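Local coordinates for protein putative carboxylesterase (Lactobacillus plantarum WCFS1, PDB 3BJR) that is a putative carboxylesterase, probably hydrolysing carboxylic ester bonds as an alpha/beta-hydrolase, at residues L50-I64 against G80-T92. Residues are numbered along the deposited sequence; the frame is centred on the assembly and turned at random.
Sequences LPAIIIVPGGSYTHI and GYQAFYLEYTLLT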
loop_
_atom_site.group_PDB
_atom_site.type_symbol
_atom_site.label_atom_id
_atom_site.label_comp_id
_atom_site.label_asym_id
_atom_site.label_seq_id
_atom_site.Cartn_x
_atom_site.Cartn_y
_atom_site.Cartn_z
ATOM N N LEU A 50 -16.116 24.327 -0.413
ATOM C CA LEU A 50 -15.441 23.184 0.190
ATOM C C LEU A 50 -15.424 21.940 -0.677
ATOM O O LEU A 50 -16.310 21.741 -1.475
ATOM C CB LEU A 50 -16.138 22.813 1.515
ATOM C CG LEU A 50 -16.155 23.835 2.660
ATOM C CD1 LEU A 50 -16.915 23.240 3.806
ATOM C CD2 LEU A 50 -14.730 24.212 3.070
ATOM N N PRO A 51 -14.439 21.065 -0.474
ATOM C CA PRO A 51 -14.463 19.783 -1.176
ATOM C C PRO A 51 -15.631 18.967 -0.644
ATOM O O PRO A 51 -16.131 19.236 0.443
ATOM C CB PRO A 51 -13.135 19.134 -0.803
ATOM C CG PRO A 51 -12.695 19.824 0.451
ATOM C CD PRO A 51 -13.293 21.192 0.441
ATOM N N ALA A 52 -16.093 18.013 -1.416
ATOM C CA ALA A 52 -17.244 17.214 -1.027
ATOM C C ALA A 52 -16.908 15.730 -1.209
ATOM O O ALA A 52 -16.248 15.338 -2.175
ATOM C CB ALA A 52 -18.469 17.596 -1.835
ATOM N N ILE A 53 -17.341 14.914 -0.246
ATOM C CA ILE A 53 -17.180 13.463 -0.290
ATOM C C ILE A 53 -18.561 12.829 -0.453
ATOM O O ILE A 53 -19.500 13.262 0.191
ATOM C CB ILE A 53 -16.539 12.896 1.023
ATOM C CG1 ILE A 53 -15.094 13.348 1.147
ATOM C CG2 ILE A 53 -16.457 11.348 0.950
ATOM C CD1 ILE A 53 -14.129 12.536 0.195
ATOM N N ILE A 54 -18.675 11.805 -1.298
ATOM C CA ILE A 54 -19.913 11.002 -1.405
ATOM C C ILE A 54 -19.535 9.578 -0.984
ATOM O O ILE A 54 -18.838 8.884 -1.709
ATOM C CB ILE A 54 -20.543 10.891 -2.841
ATOM C CG1 ILE A 54 -20.758 12.287 -3.502
ATOM C CG2 ILE A 54 -21.854 10.016 -2.766
ATOM C CD1 ILE A 54 -20.948 12.256 -5.037
ATOM N N ILE A 55 -19.976 9.169 0.194
ATOM C CA ILE A 55 -19.714 7.835 0.739
ATOM C C ILE A 55 -20.620 6.832 0.036
ATOM O O ILE A 55 -21.834 7.039 -0.014
ATOM C CB ILE A 55 -19.989 7.789 2.271
ATOM C CG1 ILE A 55 -19.133 8.814 3.030
ATOM C CG2 ILE A 55 -19.851 6.301 2.911
ATOM C CD1 ILE A 55 -17.659 8.529 3.086
ATOM N N VAL A 56 -20.032 5.816 -0.602
ATOM C CA VAL A 56 -20.796 4.725 -1.241
ATOM C C VAL A 56 -20.548 3.515 -0.310
ATOM O O VAL A 56 -19.454 2.903 -0.313
ATOM C CB VAL A 56 -20.390 4.479 -2.685
ATOM C CG1 VAL A 56 -21.313 3.432 -3.313
ATOM C CG2 VAL A 56 -20.421 5.811 -3.476
ATOM N N PRO A 57 -21.518 3.217 0.565
ATOM C CA PRO A 57 -21.274 2.203 1.573
ATOM C C PRO A 57 -21.370 0.754 1.075
ATOM O O PRO A 57 -21.553 0.505 -0.146
ATOM C CB PRO A 57 -22.348 2.515 2.621
ATOM C CG PRO A 57 -23.431 3.062 1.857
ATOM C CD PRO A 57 -22.869 3.805 0.713
ATOM N N GLY A 58 -21.182 -0.175 2.019
ATOM C CA GLY A 58 -21.267 -1.578 1.769
ATOM C C GLY A 58 -22.680 -2.027 1.928
ATOM O O GLY A 58 -23.621 -1.225 1.816
ATOM N N GLY A 59 -22.849 -3.307 2.261
ATOM C CA GLY A 59 -24.176 -3.865 2.473
ATOM C C GLY A 59 -24.551 -5.051 1.616
ATOM O O GLY A 59 -25.698 -5.504 1.684
ATOM N N SER A 60 -23.605 -5.554 0.808
ATOM C CA SER A 60 -23.810 -6.760 -0.039
ATOM C C SER A 60 -24.958 -6.651 -1.019
ATOM O O SER A 60 -25.411 -7.666 -1.532
ATOM C CB SER A 60 -24.020 -8.027 0.827
ATOM O OG SER A 60 -22.907 -8.171 1.653
ATOM N N TYR A 61 -25.407 -5.418 -1.281
ATOM C CA TYR A 61 -26.545 -5.121 -2.162
ATOM C C TYR A 61 -27.848 -5.616 -1.582
ATOM O O TYR A 61 -28.833 -5.663 -2.294
ATOM C CB TYR A 61 -26.369 -5.631 -3.616
ATOM C CG TYR A 61 -25.079 -5.161 -4.234
ATOM C CD1 TYR A 61 -24.913 -3.836 -4.627
ATOM C CD2 TYR A 61 -24.003 -6.032 -4.388
ATOM C CE1 TYR A 61 -23.669 -3.388 -5.148
ATOM C CE2 TYR A 61 -22.816 -5.606 -4.919
ATOM C CZ TYR A 61 -22.653 -4.289 -5.303
ATOM O OH TYR A 61 -21.442 -3.910 -5.809
ATOM N N THR A 62 -27.873 -5.939 -0.283
ATOM C CA THR A 62 -29.119 -6.398 0.374
ATOM C C THR A 62 -29.769 -5.313 1.255
ATOM O O THR A 62 -30.975 -5.323 1.493
ATOM C CB THR A 62 -28.865 -7.673 1.233
ATOM O OG1 THR A 62 -27.901 -7.372 2.254
ATOM C CG2 THR A 62 -28.352 -8.827 0.377
ATOM N N HIS A 63 -28.949 -4.370 1.718
ATOM C CA HIS A 63 -29.372 -3.314 2.615
ATOM C C HIS A 63 -28.283 -2.253 2.559
ATOM O O HIS A 63 -27.208 -2.491 2.001
ATOM C CB HIS A 63 -29.495 -3.871 4.059
ATOM C CG HIS A 63 -28.170 -4.124 4.722
ATOM N ND1 HIS A 63 -27.742 -3.422 5.831
ATOM C CD2 HIS A 63 -27.163 -4.971 4.408
ATOM C CE1 HIS A 63 -26.516 -3.804 6.149
ATOM N NE2 HIS A 63 -26.135 -4.728 5.288
ATOM N N ILE A 64 -28.559 -1.067 3.093
ATOM C CA ILE A 64 -27.512 -0.046 3.259
ATOM C C ILE A 64 -27.318 0.078 4.779
ATOM O O ILE A 64 -28.297 0.290 5.496
ATOM C CB ILE A 64 -27.883 1.306 2.586
ATOM C CG1 ILE A 64 -27.920 1.191 1.038
ATOM C CG2 ILE A 64 -26.889 2.405 2.963
ATOM C CD1 ILE A 64 -26.523 1.087 0.367
ATOM N N GLY A 80 -13.208 19.245 7.153
ATOM C CA GLY A 80 -13.466 20.255 6.121
ATOM C C GLY A 80 -14.129 19.859 4.831
ATOM O O GLY A 80 -13.909 20.496 3.825
ATOM N N TYR A 81 -14.929 18.800 4.848
ATOM C CA TYR A 81 -15.619 18.351 3.676
ATOM C C TYR A 81 -17.094 18.492 3.867
ATOM O O TYR A 81 -17.574 18.411 4.979
ATOM C CB TYR A 81 -15.313 16.868 3.398
ATOM C CG TYR A 81 -13.911 16.641 2.893
ATOM C CD1 TYR A 81 -12.840 16.610 3.769
ATOM C CD2 TYR A 81 -13.655 16.486 1.548
ATOM C CE1 TYR A 81 -11.548 16.418 3.304
ATOM C CE2 TYR A 81 -12.370 16.304 1.087
ATOM C CZ TYR A 81 -11.319 16.292 1.983
ATOM O OH TYR A 81 -10.014 16.102 1.565
ATOM N N GLN A 82 -17.804 18.772 2.784
ATOM C CA GLN A 82 -19.253 18.622 2.792
ATOM C C GLN A 82 -19.340 17.111 2.577
ATOM O O GLN A 82 -18.661 16.571 1.714
ATOM C CB GLN A 82 -19.924 19.401 1.664
ATOM C CG GLN A 82 -19.736 20.955 1.664
ATOM C CD GLN A 82 -20.361 21.688 2.825
ATOM O OE1 GLN A 82 -20.188 21.303 3.956
ATOM N NE2 GLN A 82 -21.077 22.776 2.547
ATOM N N ALA A 83 -20.120 16.390 3.368
ATOM C CA ALA A 83 -20.116 14.919 3.249
ATOM C C ALA A 83 -21.485 14.356 2.964
ATOM O O ALA A 83 -22.449 14.753 3.606
ATOM C CB ALA A 83 -19.553 14.321 4.503
ATOM N N PHE A 84 -21.577 13.455 1.987
ATOM C CA PHE A 84 -22.845 12.824 1.643
ATOM C C PHE A 84 -22.731 11.309 1.719
ATOM O O PHE A 84 -21.624 10.744 1.692
ATOM C CB PHE A 84 -23.226 13.148 0.197
ATOM C CG PHE A 84 -23.479 14.600 -0.076
ATOM C CD1 PHE A 84 -22.437 15.499 -0.169
ATOM C CD2 PHE A 84 -24.785 15.062 -0.262
ATOM C CE1 PHE A 84 -22.698 16.837 -0.415
ATOM C CE2 PHE A 84 -25.041 16.382 -0.509
ATOM C CZ PHE A 84 -24.001 17.275 -0.583
ATOM N N TYR A 85 -23.867 10.630 1.855
ATOM C CA TYR A 85 -23.870 9.180 1.677
ATOM C C TYR A 85 -24.977 8.789 0.736
ATOM O O TYR A 85 -26.016 9.420 0.702
ATOM C CB TYR A 85 -23.875 8.377 2.984
ATOM C CG TYR A 85 -25.073 8.415 3.865
ATOM C CD1 TYR A 85 -26.188 7.663 3.578
ATOM C CD2 TYR A 85 -25.051 9.097 5.057
ATOM C CE1 TYR A 85 -27.253 7.613 4.415
ATOM C CE2 TYR A 85 -26.148 9.042 5.924
ATOM C CZ TYR A 85 -27.239 8.302 5.595
ATOM O OH TYR A 85 -28.350 8.267 6.442
ATOM N N LEU A 86 -24.681 7.779 -0.091
ATOM C CA LEU A 86 -25.615 7.281 -1.092
ATOM C C LEU A 86 -26.245 5.964 -0.697
ATOM O O LEU A 86 -25.544 4.989 -0.537
ATOM C CB LEU A 86 -24.873 7.097 -2.449
ATOM C CG LEU A 86 -25.693 6.587 -3.647
ATOM C CD1 LEU A 86 -26.818 7.555 -4.035
ATOM C CD2 LEU A 86 -24.752 6.285 -4.775
ATOM N N GLU A 87 -27.567 5.947 -0.547
ATOM C CA GLU A 87 -28.326 4.731 -0.413
ATOM C C GLU A 87 -28.705 4.338 -1.861
ATOM O O GLU A 87 -29.629 4.865 -2.437
ATOM C CB GLU A 87 -29.565 4.927 0.453
ATOM C CG GLU A 87 -29.249 5.278 1.879
ATOM C CD GLU A 87 -30.503 5.430 2.714
ATOM O OE1 GLU A 87 -31.149 4.398 2.940
ATOM O OE2 GLU A 87 -30.832 6.556 3.144
ATOM N N TYR A 88 -27.903 3.470 -2.451
ATOM C CA TYR A 88 -28.093 3.010 -3.819
ATOM C C TYR A 88 -29.089 1.863 -3.971
ATOM O O TYR A 88 -29.557 1.292 -2.991
ATOM C CB TYR A 88 -26.744 2.624 -4.432
ATOM C CG TYR A 88 -25.860 1.686 -3.592
ATOM C CD1 TYR A 88 -26.058 0.303 -3.581
ATOM C CD2 TYR A 88 -24.811 2.183 -2.844
ATOM C CE1 TYR A 88 -25.241 -0.529 -2.829
ATOM C CE2 TYR A 88 -23.999 1.346 -2.080
ATOM C CZ TYR A 88 -24.230 -0.007 -2.063
ATOM O OH TYR A 88 -23.426 -0.832 -1.330
ATOM N N THR A 89 -29.433 1.570 -5.226
ATOM C CA THR A 89 -30.366 0.489 -5.569
ATOM C C THR A 89 -29.875 -0.847 -5.045
ATOM O O THR A 89 -28.693 -1.190 -5.181
ATOM C CB THR A 89 -30.566 0.385 -7.097
ATOM O OG1 THR A 89 -30.937 1.670 -7.568
ATOM C CG2 THR A 89 -31.653 -0.634 -7.473
ATOM N N LEU A 90 -30.802 -1.592 -4.442
ATOM C CA LEU A 90 -30.502 -2.880 -3.850
ATOM C C LEU A 90 -31.160 -3.993 -4.657
ATOM O O LEU A 90 -31.956 -3.740 -5.550
ATOM C CB LEU A 90 -30.990 -2.897 -2.376
ATOM C CG LEU A 90 -30.478 -1.789 -1.439
ATOM C CD1 LEU A 90 -31.238 -1.790 -0.107
ATOM C CD2 LEU A 90 -29.040 -1.912 -1.247
ATOM N N LEU A 91 -30.811 -5.235 -4.339
ATOM C CA LEU A 91 -31.393 -6.418 -5.007
ATOM C C LEU A 91 -32.886 -6.485 -4.828
ATOM O O LEU A 91 -33.597 -6.938 -5.721
ATOM C CB LEU A 91 -30.742 -7.696 -4.496
ATOM C CG LEU A 91 -29.321 -7.896 -5.029
ATOM C CD1 LEU A 91 -28.412 -8.711 -4.070
ATOM C CD2 LEU A 91 -29.414 -8.510 -6.429
ATOM N N THR A 92 -33.371 -6.019 -3.686
ATOM C CA THR A 92 -34.817 -5.960 -3.431
ATOM C C THR A 92 -35.543 -4.906 -4.268
ATOM O O THR A 92 -36.739 -5.031 -4.496
ATOM C CB THR A 92 -35.122 -5.727 -1.935
ATOM O OG1 THR A 92 -34.170 -4.795 -1.401
ATOM C CG2 THR A 92 -35.041 -7.062 -1.152
HETATM O O HOH W 1 -25.402 -2.687 -0.275
#
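The Y81 ring takes P51 over one face, with P51 CG 3.9 Å from the ring centroid. I53 CG1 packs obliquely against the same ring at CD2, and the Y81 hydroxyl hydrogen-bonds to R283 NH1. From Q82 to L86 the chain pairs in parallel with strand 50-56. Q82 N donates to P51 O, and I53 N returns to Q82 O. F84 N then donates to I53 O, I55 N donates to F84 O at 2.7 Å, and L86 N closes the ladder on I55 O. Beyond the strand, Y88 packs against V56 CG1 and I64. Its CG stands between backbone N and carbonyl carbon (chi1 50°), which brings the ring across to I64 and P57. I64 CD1 sits over the centre of one ring face, 3.5 Å from the centroid. Y88 OH donates to P57 O at 2.6 Å, from above the carbonyl plane. A water links Y88 OH to Y61 N and H63 O. A phenylalanine here would probably keep the I64 packing but leave P57 O and the water without their hydroxyl partner. L90 CD1 reaches H63 CA, and L91 N donates to Y61 O almost straight (179°). Strand 50-56, helix 66-77 and strand 82-87 form a beta-alpha-beta crossover, typical of the alpha/beta-hydrolase fold.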